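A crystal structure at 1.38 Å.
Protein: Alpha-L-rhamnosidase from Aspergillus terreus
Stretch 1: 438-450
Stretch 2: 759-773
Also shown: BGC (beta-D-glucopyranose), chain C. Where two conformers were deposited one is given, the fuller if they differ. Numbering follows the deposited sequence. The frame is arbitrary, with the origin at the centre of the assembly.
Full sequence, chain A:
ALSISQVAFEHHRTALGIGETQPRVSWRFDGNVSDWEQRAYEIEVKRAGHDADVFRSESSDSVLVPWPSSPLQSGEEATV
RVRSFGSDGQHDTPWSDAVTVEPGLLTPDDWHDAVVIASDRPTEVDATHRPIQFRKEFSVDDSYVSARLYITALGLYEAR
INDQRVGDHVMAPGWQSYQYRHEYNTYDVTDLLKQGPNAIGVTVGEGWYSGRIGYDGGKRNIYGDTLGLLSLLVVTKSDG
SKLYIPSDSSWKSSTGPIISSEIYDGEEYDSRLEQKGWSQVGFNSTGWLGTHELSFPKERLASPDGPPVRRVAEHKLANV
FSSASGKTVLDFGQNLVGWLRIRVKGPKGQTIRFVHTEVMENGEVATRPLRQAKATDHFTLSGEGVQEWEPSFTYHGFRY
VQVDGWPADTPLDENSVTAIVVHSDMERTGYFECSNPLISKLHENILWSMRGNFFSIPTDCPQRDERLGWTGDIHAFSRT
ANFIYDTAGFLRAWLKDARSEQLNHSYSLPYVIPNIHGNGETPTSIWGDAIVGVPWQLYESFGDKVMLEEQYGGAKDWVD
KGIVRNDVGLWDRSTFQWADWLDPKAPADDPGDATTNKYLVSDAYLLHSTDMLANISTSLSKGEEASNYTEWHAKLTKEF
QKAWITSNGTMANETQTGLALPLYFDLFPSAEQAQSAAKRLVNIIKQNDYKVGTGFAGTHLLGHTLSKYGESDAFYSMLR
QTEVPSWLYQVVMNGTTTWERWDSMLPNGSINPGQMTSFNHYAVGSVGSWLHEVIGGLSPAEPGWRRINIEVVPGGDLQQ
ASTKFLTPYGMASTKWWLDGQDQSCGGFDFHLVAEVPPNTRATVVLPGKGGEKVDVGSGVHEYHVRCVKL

Stretch 1 (438-450) LISKLHENILWSM
Stretch 2 759-773: FNHYAVGSVGSWLHE

Close approach of two helical segments is often bought with glycine, and this contact in an Aspergillus terreus alpha-L-rhamnosidase is a worked example. Residues 438-450 are regular α-helix throughout. The second stretch begins as loop at Phe759, includes a 3-10 segment at 764-767 and passes into a helix that continues beyond the stretch, with a wider pi-type turn at 771-773. The helix axes cross at -123° and approach to 10.8 Å, but the backbones come nearer at the 3-10 segment: the CA atoms of Ile446 and Gly765 lie 5.2 Å apart, with His443-Gly768 (6.5 Å) and Ser449-Tyr762 (5.4 Å) completing an antiparallel register.

Ile446 (chi1 m, chi2 t) extends its CD1 into the space left by the glycines, 3.5 Å from Gly765 O and 3.8 Å from Gly768 CA. A CB on Gly765 would point toward the helix, lie a tight 3.4 Å from Ile446 CG1 and clash with the O of Tyr762. Around this point pack Val767 (chi1 p), whose CG1 lies 4.0 Å from Ile446 CD1 and 4.1 Å from CD2 of Leu442 (t, p), and Leu771 (m, t), whose CD2 reaches CG2 of Ile439 (m, t) at 4.1 Å.

Two polar pairs accompany the apolar patch. His443 (chi1 t, chi2 -89°) and His772 (chi1 m, chi2 149°) both leave their backbones sideways, yet these rotamers bring the ring ends together: NE2 meets NE2 in a 2.8 Å hydrogen bond in which either could donate. The rings meet rim to rim, planes at 71°. Further along the first helix, Ser449 (chi1 m) donates from OG to OD1 of Asn760 (chi1 t, chi2 -9°) at 2.8 Å, while Asn760 ND2 donates to a water that bridges to Trp448 O. His761 turns away, its NE2 donating to O1 of the glucose at 2.9 Å.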

ATOM      1  N   LEU A 438     -10.024   2.009 -23.620  1.00 15.77           N
ATOM      2  CA  LEU A 438      -8.967   1.069 -23.233  1.00 15.74           C
ATOM      3  C   LEU A 438      -8.020   1.729 -22.217  1.00 15.14           C
ATOM      4  O   LEU A 438      -7.548   1.058 -21.312  1.00 15.73           O
ATOM      5  CB  LEU A 438      -8.206   0.556 -24.452  1.00 17.84           C
ATOM      6  CG  LEU A 438      -9.053  -0.166 -25.500  1.00 19.81           C
ATOM      7  CD1 LEU A 438      -8.179  -0.617 -26.650  1.00 21.77           C
ATOM      8  CD2 LEU A 438      -9.801  -1.332 -24.909  1.00 22.43           C
ATOM      9  N   ILE A 439      -7.637   2.994 -22.426  1.00 15.50           N
ATOM     10  CA  ILE A 439      -6.715   3.680 -21.501  1.00 14.39           C
ATOM     11  C   ILE A 439      -7.459   3.940 -20.182  1.00 14.40           C
ATOM     12  O   ILE A 439      -6.877   3.810 -19.082  1.00 15.75           O
ATOM     13  CB  ILE A 439      -6.153   4.960 -22.145  1.00 14.49           C
ATOM     14  CG1 ILE A 439      -5.298   4.609 -23.354  1.00 15.92           C
ATOM     15  CG2 ILE A 439      -5.353   5.789 -21.154  1.00 15.57           C
ATOM     16  CD1 ILE A 439      -4.819   5.813 -24.117  1.00 17.64           C
ATOM     17  N   SER A 440      -8.752   4.273 -20.253  1.00 15.77           N
ATOM     18  CA  SER A 440      -9.530   4.391 -18.998  1.00 15.26           C
ATOM     19  C   SER A 440      -9.537   3.050 -18.238  1.00 15.35           C
ATOM     20  O   SER A 440      -9.377   3.043 -17.006  1.00 15.98           O
ATOM     21  CB  SER A 440     -10.953   4.848 -19.220  1.00 15.94           C
ATOM     22  OG  SER A 440     -10.975   6.130 -19.809  1.00 17.29           O
ATOM     23  N   LYS A 441      -9.711   1.935 -18.964  1.00 14.29           N
ATOM     24  CA  LYS A 441      -9.698   0.634 -18.309  1.00 14.43           C
ATOM     25  C   LYS A 441      -8.308   0.322 -17.746  1.00 14.82           C
ATOM     26  O   LYS A 441      -8.203  -0.284 -16.667  1.00 15.19           O
ATOM     27  CB  LYS A 441     -10.134  -0.461 -19.283  1.00 15.42           C
ATOM     28  CG  LYS A 441     -10.153  -1.873 -18.692  1.00 15.17           C
ATOM     29  CD  LYS A 441     -11.096  -2.028 -17.518  1.00 16.60           C
ATOM     30  CE  LYS A 441     -11.470  -3.465 -17.227  1.00 17.11           C
ATOM     31  NZ  LYS A 441     -12.404  -3.557 -16.069  1.00 18.87           N
ATOM     32  N   LEU A 442      -7.249   0.673 -18.476  1.00 13.84           N
ATOM     33  CA  LEU A 442      -5.877   0.511 -17.952  1.00 13.18           C
ATOM     34  C   LEU A 442      -5.750   1.151 -16.562  1.00 12.28           C
ATOM     35  O   LEU A 442      -5.216   0.529 -15.641  1.00 13.87           O
ATOM     36  CB  LEU A 442      -4.855   1.104 -18.912  1.00 13.95           C
ATOM     37  CG  LEU A 442      -3.403   1.046 -18.442  1.00 13.81           C
ATOM     38  CD1 LEU A 442      -2.952  -0.405 -18.199  1.00 15.77           C
ATOM     39  CD2 LEU A 442      -2.509   1.781 -19.443  1.00 14.22           C
ATOM     40  N   HIS A 443      -6.240   2.377 -16.393  1.00 13.48           N
ATOM     41  CA  HIS A 443      -6.157   3.036 -15.102  1.00 12.26           C
ATOM     42  C   HIS A 443      -6.950   2.248 -14.036  1.00 12.37           C
ATOM     43  O   HIS A 443      -6.488   2.093 -12.922  1.00 12.95           O
ATOM     44  CB  HIS A 443      -6.549   4.520 -15.173  1.00 13.08           C
ATOM     45  CG  HIS A 443      -6.217   5.192 -13.888  1.00 12.80           C
ATOM     46  ND1 HIS A 443      -7.104   5.261 -12.817  1.00 13.06           N
ATOM     47  CD2 HIS A 443      -5.081   5.805 -13.493  1.00 13.95           C
ATOM     48  CE1 HIS A 443      -6.500   5.892 -11.816  1.00 13.92           C
ATOM     49  NE2 HIS A 443      -5.257   6.251 -12.226  1.00 12.89           N
ATOM     50  N   GLU A 444      -8.161   1.791 -14.376  1.00 13.27           N
ATOM     51  CA  GLU A 444      -8.943   0.979 -13.449  0.50 12.66           C
ATOM     52  C   GLU A 444      -8.140  -0.272 -13.036  1.00 12.34           C
ATOM     53  O   GLU A 444      -8.135  -0.674 -11.846  1.00 13.72           O
ATOM     54  CB  GLU A 444     -10.304   0.701 -14.085  0.50 13.03           C
ATOM     55  CG  GLU A 444     -11.229  -0.057 -13.171  0.50 15.24           C
ATOM     56  CD  GLU A 444     -12.701  -0.114 -13.579  0.50 19.88           C
ATOM     57  OE1 GLU A 444     -13.075   0.474 -14.601  0.50 26.80           O
ATOM     58  OE2 GLU A 444     -13.464  -0.754 -12.849  0.50 29.78           O
ATOM     59  N   ASN A 445      -7.445  -0.870 -14.001  1.00 12.22           N
ATOM     60  CA  ASN A 445      -6.663  -2.078 -13.737  1.00 12.66           C
ATOM     61  C   ASN A 445      -5.481  -1.783 -12.808  1.00 12.67           C
ATOM     62  O   ASN A 445      -5.166  -2.614 -11.932  1.00 13.15           O
ATOM     63  CB  ASN A 445      -6.136  -2.725 -15.018  1.00 12.92           C
ATOM     64  CG  ASN A 445      -7.236  -3.319 -15.874  1.00 12.80           C
ATOM     65  OD1 ASN A 445      -8.436  -3.261 -15.531  1.00 13.44           O
ATOM     66  ND2 ASN A 445      -6.828  -3.854 -17.021  1.00 13.97           N
ATOM     67  N   ILE A 446      -4.860  -0.609 -12.966  1.00 12.13           N
ATOM     68  CA  ILE A 446      -3.786  -0.179 -12.081  1.00 11.38           C
ATOM     69  C   ILE A 446      -4.306   0.021 -10.659  1.00 11.41           C
ATOM     70  O   ILE A 446      -3.727  -0.447  -9.645  1.00 12.21           O
ATOM     71  CB  ILE A 446      -3.127   1.110 -12.606  1.00 12.65           C
ATOM     72  CG1 ILE A 446      -2.450   0.826 -13.949  1.00 11.95           C
ATOM     73  CG2 ILE A 446      -2.157   1.690 -11.591  1.00 13.13           C
ATOM     74  CD1 ILE A 446      -1.982   2.082 -14.692  1.00 12.42           C
ATOM     75  N   LEU A 447      -5.451   0.657 -10.576  1.00 12.19           N
ATOM     76  CA  LEU A 447      -6.140   0.856  -9.288  1.00 11.47           C
ATOM     77  C   LEU A 447      -6.380  -0.503  -8.593  1.00 11.95           C
ATOM     78  O   LEU A 447      -6.106  -0.640  -7.370  1.00 12.02           O
ATOM     79  CB  LEU A 447      -7.462   1.577  -9.568  1.00 11.56           C
ATOM     80  CG  LEU A 447      -8.470   1.679  -8.432  1.00 12.43           C
ATOM     81  CD1 LEU A 447      -7.962   2.507  -7.284  1.00 12.39           C
ATOM     82  CD2 LEU A 447      -9.808   2.184  -8.950  1.00 13.29           C
ATOM     83  N   TRP A 448      -6.901  -1.467  -9.346  1.00 11.00           N
ATOM     84  CA  TRP A 448      -7.144  -2.766  -8.767  1.00 11.00           C
ATOM     85  C   TRP A 448      -5.849  -3.504  -8.391  1.00 11.55           C
ATOM     86  O   TRP A 448      -5.873  -4.268  -7.391  1.00 12.11           O
ATOM     87  CB  TRP A 448      -8.033  -3.614  -9.688  1.00 12.41           C
ATOM     88  CG  TRP A 448      -9.479  -3.266  -9.556  1.00 14.17           C
ATOM     89  CD1 TRP A 448     -10.234  -2.515 -10.412  1.00 15.08           C
ATOM     90  CD2 TRP A 448     -10.398  -3.721  -8.537  1.00 13.42           C
ATOM     91  NE1 TRP A 448     -11.521  -2.434  -9.969  1.00 14.90           N
ATOM     92  CE2 TRP A 448     -11.678  -3.234  -8.870  1.00 14.23           C
ATOM     93  CE3 TRP A 448     -10.292  -4.578  -7.430  1.00 14.20           C
ATOM     94  CZ2 TRP A 448     -12.807  -3.459  -8.081  1.00 15.38           C
ATOM     95  CZ3 TRP A 448     -11.409  -4.847  -6.677  1.00 16.32           C
ATOM     96  CH2 TRP A 448     -12.648  -4.286  -6.989  1.00 15.91           C
ATOM     97  N   SER A 449      -4.768  -3.362  -9.172  1.00 10.96           N
ATOM     98  CA  SER A 449      -3.502  -3.955  -8.780  1.00 10.56           C
ATOM     99  C   SER A 449      -2.945  -3.309  -7.498  1.00 11.14           C
ATOM    100  O   SER A 449      -2.295  -3.977  -6.658  1.00 12.32           O
ATOM    101  CB  SER A 449      -2.493  -4.006  -9.891  1.00 12.80           C
ATOM    102  OG  SER A 449      -2.817  -5.022 -10.816  1.00 14.62           O
ATOM    103  N   MET A 450      -3.146  -1.999  -7.339  1.00 11.09           N
ATOM    104  CA  MET A 450      -2.755  -1.342  -6.122  1.00 10.23           C
ATOM    105  C   MET A 450      -3.570  -1.897  -4.931  1.00 11.05           C
ATOM    106  O   MET A 450      -2.989  -2.203  -3.864  1.00 11.63           O
ATOM    107  CB  MET A 450      -2.861   0.186  -6.232  1.00 11.79           C
ATOM    108  CG  MET A 450      -2.565   0.883  -4.887  1.00 11.25           C
ATOM    109  SD  MET A 450      -2.263   2.587  -5.104  1.00 12.01           S
ATOM    110  CE  MET A 450      -1.794   2.945  -3.407  1.00 12.19           C
ATOM    111  N   PHE A 759      -0.723 -12.559 -12.531  1.00 13.16           N
ATOM    112  CA  PHE A 759      -1.622 -11.647 -13.211  1.00 13.34           C
ATOM    113  C   PHE A 759      -2.000 -10.454 -12.309  1.00 11.70           C
ATOM    114  O   PHE A 759      -3.022  -9.792 -12.572  1.00 13.91           O
ATOM    115  CB  PHE A 759      -2.876 -12.368 -13.735  1.00 13.20           C
ATOM    116  CG  PHE A 759      -2.536 -13.357 -14.809  1.00 13.34           C
ATOM    117  CD1 PHE A 759      -2.505 -12.942 -16.121  1.00 14.91           C
ATOM    118  CD2 PHE A 759      -2.205 -14.678 -14.517  1.00 14.74           C
ATOM    119  CE1 PHE A 759      -2.165 -13.835 -17.128  1.00 16.52           C
ATOM    120  CE2 PHE A 759      -1.872 -15.559 -15.526  1.00 16.60           C
ATOM    121  CZ  PHE A 759      -1.849 -15.139 -16.826  1.00 16.93           C
ATOM    122  N   ASN A 760      -1.203 -10.155 -11.277  1.00 12.99           N
ATOM    123  CA  ASN A 760      -1.562  -9.057 -10.389  1.00 11.71           C
ATOM    124  C   ASN A 760      -0.324  -8.510  -9.672  1.00 12.87           C
ATOM    125  O   ASN A 760      -0.127  -8.724  -8.481  1.00 13.13           O
ATOM    126  CB  ASN A 760      -2.623  -9.490  -9.385  1.00 11.69           C
ATOM    127  CG  ASN A 760      -3.411  -8.347  -8.801  1.00 12.57           C
ATOM    128  OD1 ASN A 760      -3.061  -7.172  -9.014  1.00 13.23           O
ATOM    129  ND2 ASN A 760      -4.469  -8.631  -8.056  1.00 12.20           N
ATOM    130  N   HIS A 761       0.490  -7.775 -10.435  1.00 13.14           N
ATOM    131  CA  HIS A 761       1.699  -7.061  -9.965  1.00 13.23           C
ATOM    132  C   HIS A 761       1.562  -5.601 -10.383  1.00 13.66           C
ATOM    133  O   HIS A 761       1.229  -5.387 -11.543  1.00 13.95           O
ATOM    134  CB  HIS A 761       2.948  -7.614 -10.676  1.00 13.11           C
ATOM    135  CG  HIS A 761       3.750  -8.671 -10.010  1.00 12.92           C
ATOM    136  ND1 HIS A 761       3.269  -9.956  -9.817  1.00 13.24           N
ATOM    137  CD2 HIS A 761       5.037  -8.660  -9.581  1.00 12.16           C
ATOM    138  CE1 HIS A 761       4.223 -10.674  -9.251  1.00 14.84           C
ATOM    139  NE2 HIS A 761       5.333  -9.899  -9.071  1.00 13.40           N
ATOM    140  N   TYR A 762       1.785  -4.641  -9.474  1.00 12.97           N
ATOM    141  CA  TYR A 762       1.688  -3.213  -9.867  1.00 12.44           C
ATOM    142  C   TYR A 762       2.862  -2.659 -10.652  1.00 12.62           C
ATOM    143  O   TYR A 762       2.715  -1.540 -11.182  1.00 13.87           O
ATOM    144  CB  TYR A 762       1.369  -2.326  -8.652  1.00 12.52           C
ATOM    145  CG  TYR A 762       2.216  -2.447  -7.410  1.00 11.23           C
ATOM    146  CD1 TYR A 762       3.589  -2.411  -7.441  1.00 11.17           C
ATOM    147  CD2 TYR A 762       1.618  -2.624  -6.172  1.00 11.65           C
ATOM    148  CE1 TYR A 762       4.353  -2.467  -6.289  1.00 11.81           C
ATOM    149  CE2 TYR A 762       2.367  -2.706  -5.005  1.00 11.33           C
ATOM    150  CZ  TYR A 762       3.749  -2.705  -5.068  1.00 12.04           C
ATOM    151  OH  TYR A 762       4.473  -2.782  -3.907  1.00 12.56           O
ATOM    152  N   ALA A 763       3.994  -3.350 -10.807  1.00 13.78           N
ATOM    153  CA  ALA A 763       5.156  -2.715 -11.452  1.00 14.74           C
ATOM    154  C   ALA A 763       4.815  -2.124 -12.809  1.00 13.65           C
ATOM    155  O   ALA A 763       5.206  -0.992 -13.048  1.00 14.25           O
ATOM    156  CB  ALA A 763       6.313  -3.706 -11.572  1.00 15.83           C
ATOM    157  N   VAL A 764       4.187  -2.888 -13.718  1.00 15.46           N
ATOM    158  CA  VAL A 764       3.834  -2.402 -15.105  1.00 16.37           C
ATOM    159  C   VAL A 764       2.854  -1.235 -14.983  1.00 12.91           C
ATOM    160  O   VAL A 764       2.824  -0.313 -15.849  1.00 14.83           O
ATOM    161  CB  VAL A 764       3.250  -3.610 -15.885  1.00 20.94           C
ATOM    162  CG1 VAL A 764       2.242  -3.281 -16.925  1.00 25.97           C
ATOM    163  CG2 VAL A 764       4.394  -4.496 -16.402  1.00 21.60           C
ATOM    164  N   GLY A 765       2.112  -1.194 -13.863  1.00 12.79           N
ATOM    165  CA  GLY A 765       1.156  -0.150 -13.587  1.00 12.14           C
ATOM    166  C   GLY A 765       1.828   1.177 -13.232  1.00 11.42           C
ATOM    167  O   GLY A 765       1.124   2.161 -13.039  1.00 11.93           O
ATOM    168  N   SER A 766       3.163   1.206 -13.152  1.00 11.25           N
ATOM    169  CA  SER A 766       3.932   2.457 -12.959  0.50 11.95           C
ATOM    170  C   SER A 766       3.715   3.484 -14.077  1.00 12.22           C
ATOM    171  O   SER A 766       4.039   4.644 -13.885  1.00 13.25           O
ATOM    172  CB  SER A 766       5.401   2.161 -12.787  0.50 10.62           C
ATOM    173  OG  SER A 766       5.943   1.530 -13.931  0.50 10.05           O
ATOM    174  N   VAL A 767       3.163   3.049 -15.205  1.00 12.49           N
ATOM    175  CA  VAL A 767       2.718   3.975 -16.255  1.00 12.39           C
ATOM    176  C   VAL A 767       1.607   4.899 -15.744  1.00 12.59           C
ATOM    177  O   VAL A 767       1.375   5.962 -16.332  1.00 12.70           O
ATOM    178  CB  VAL A 767       2.280   3.234 -17.530  1.00 12.88           C
ATOM    179  CG1 VAL A 767       0.967   2.500 -17.344  1.00 14.77           C
ATOM    180  CG2 VAL A 767       2.212   4.176 -18.724  1.00 13.61           C
ATOM    181  N   GLY A 768       0.931   4.575 -14.636  1.00 12.40           N
ATOM    182  CA  GLY A 768      -0.146   5.377 -14.116  1.00 11.37           C
ATOM    183  C   GLY A 768       0.280   6.816 -13.876  1.00 11.05           C
ATOM    184  O   GLY A 768      -0.506   7.760 -14.099  1.00 11.97           O
ATOM    185  N   SER A 769       1.499   7.015 -13.380  1.00 11.27           N
ATOM    186  CA  SER A 769       1.979   8.384 -13.118  1.00 11.43           C
ATOM    187  C   SER A 769       2.021   9.234 -14.377  1.00 10.99           C
ATOM    188  O   SER A 769       1.882  10.447 -14.275  1.00 12.40           O
ATOM    189  CB  SER A 769       3.322   8.404 -12.422  1.00 11.76           C
ATOM    190  OG  SER A 769       4.337   7.819 -13.198  1.00 12.77           O
ATOM    191  N   TRP A 770       2.260   8.603 -15.528  1.00 11.07           N
ATOM    192  CA  TRP A 770       2.256   9.359 -16.787  1.00 11.47           C
ATOM    193  C   TRP A 770       0.818   9.767 -17.125  1.00 12.85           C
ATOM    194  O   TRP A 770       0.557  10.883 -17.628  1.00 13.28           O
ATOM    195  CB  TRP A 770       2.898   8.561 -17.925  1.00 11.42           C
ATOM    196  CG  TRP A 770       3.272   9.388 -19.115  1.00 13.39           C
ATOM    197  CD1 TRP A 770       4.450  10.043 -19.272  1.00 12.88           C
ATOM    198  CD2 TRP A 770       2.508   9.576 -20.313  1.00 14.09           C
ATOM    199  NE1 TRP A 770       4.450  10.688 -20.472  1.00 14.43           N
ATOM    200  CE2 TRP A 770       3.268  10.454 -21.119  1.00 12.81           C
ATOM    201  CE3 TRP A 770       1.250   9.159 -20.769  1.00 14.86           C
ATOM    202  CZ2 TRP A 770       2.830  10.867 -22.374  1.00 15.72           C
ATOM    203  CZ3 TRP A 770       0.823   9.576 -22.009  1.00 16.90           C
ATOM    204  CH2 TRP A 770       1.608  10.411 -22.803  1.00 15.82           C
ATOM    205  N   LEU A 771      -0.145   8.877 -16.906  1.00 12.30           N
ATOM    206  CA  LEU A 771      -1.557   9.238 -17.080  1.00 12.50           C
ATOM    207  C   LEU A 771      -1.913  10.436 -16.194  1.00 12.39           C
ATOM    208  O   LEU A 771      -2.539  11.406 -16.627  1.00 13.99           O
ATOM    209  CB  LEU A 771      -2.465   8.058 -16.750  1.00 12.99           C
ATOM    210  CG  LEU A 771      -2.186   6.737 -17.467  1.00 16.53           C
ATOM    211  CD1 LEU A 771      -3.212   5.678 -17.075  1.00 15.76           C
ATOM    212  CD2 LEU A 771      -2.073   6.791 -18.942  1.00 18.25           C
ATOM    213  N   HIS A 772      -1.450  10.412 -14.957  1.00 12.12           N
ATOM    214  CA  HIS A 772      -1.800  11.449 -13.998  1.00 12.59           C
ATOM    215  C   HIS A 772      -1.136  12.775 -14.386  1.00 11.72           C
ATOM    216  O   HIS A 772      -1.781  13.851 -14.264  1.00 13.35           O
ATOM    217  CB  HIS A 772      -1.386  11.067 -12.562  1.00 12.63           C
ATOM    218  CG  HIS A 772      -1.934   9.766 -12.060  1.00 11.80           C
ATOM    219  ND1 HIS A 772      -1.216   9.005 -11.165  1.00 11.88           N
ATOM    220  CD2 HIS A 772      -3.091   9.112 -12.314  1.00 12.44           C
ATOM    221  CE1 HIS A 772      -1.950   7.933 -10.888  1.00 13.15           C
ATOM    222  NE2 HIS A 772      -3.106   7.969 -11.574  1.00 12.45           N
ATOM    223  N   GLU A 773       0.180  12.708 -14.643  1.00 11.76           N
ATOM    224  CA  GLU A 773       1.002  13.934 -14.708  1.00 11.96           C
ATOM    225  C   GLU A 773       1.049  14.561 -16.106  1.00 13.32           C
ATOM    226  O   GLU A 773       1.285  15.761 -16.209  1.00 14.80           O
ATOM    227  CB  GLU A 773       2.447  13.662 -14.295  1.00 13.43           C
ATOM    228  CG  GLU A 773       2.578  13.141 -12.865  1.00 14.52           C
ATOM    229  CD  GLU A 773       4.021  12.979 -12.407  1.00 16.88           C
ATOM    230  OE1 GLU A 773       4.951  13.454 -13.118  1.00 19.14           O
ATOM    231  OE2 GLU A 773       4.224  12.305 -11.381  1.00 20.10           O
TER
HETATM  232  C2  BGC C 968       9.171  -9.371  -7.657  0.70 21.40           C
HETATM  233  C3  BGC C 968      10.530  -8.965  -8.154  0.70 25.42           C
HETATM  234  C4  BGC C 968      11.681  -9.905  -7.870  0.70 26.12           C
HETATM  235  C5  BGC C 968      11.204 -11.209  -8.292  0.70 22.33           C
HETATM  236  C6  BGC C 968      12.372 -12.147  -8.059  0.70 25.89           C
HETATM  237  C1  BGC C 968       8.899 -10.817  -8.033  0.70 26.18           C
HETATM  238  O1  BGC C 968       7.568 -11.130  -7.673  0.70 14.80           O
HETATM  239  O2  BGC C 968       8.164  -8.768  -8.435  0.70 29.23           O
HETATM  240  O3  BGC C 968      10.886  -7.886  -7.469  0.70 14.73           O
HETATM  241  O4  BGC C 968      12.959  -9.590  -8.471  0.70 25.27           O
HETATM  242  O5  BGC C 968       9.974 -11.673  -7.646  0.70 37.28           O
HETATM  243  O6  BGC C 968      11.927 -13.483  -8.316  0.70 26.27           O
HETATM  244  O   HOH W   1      -6.865  -6.885  -7.279  1.00 12.04           O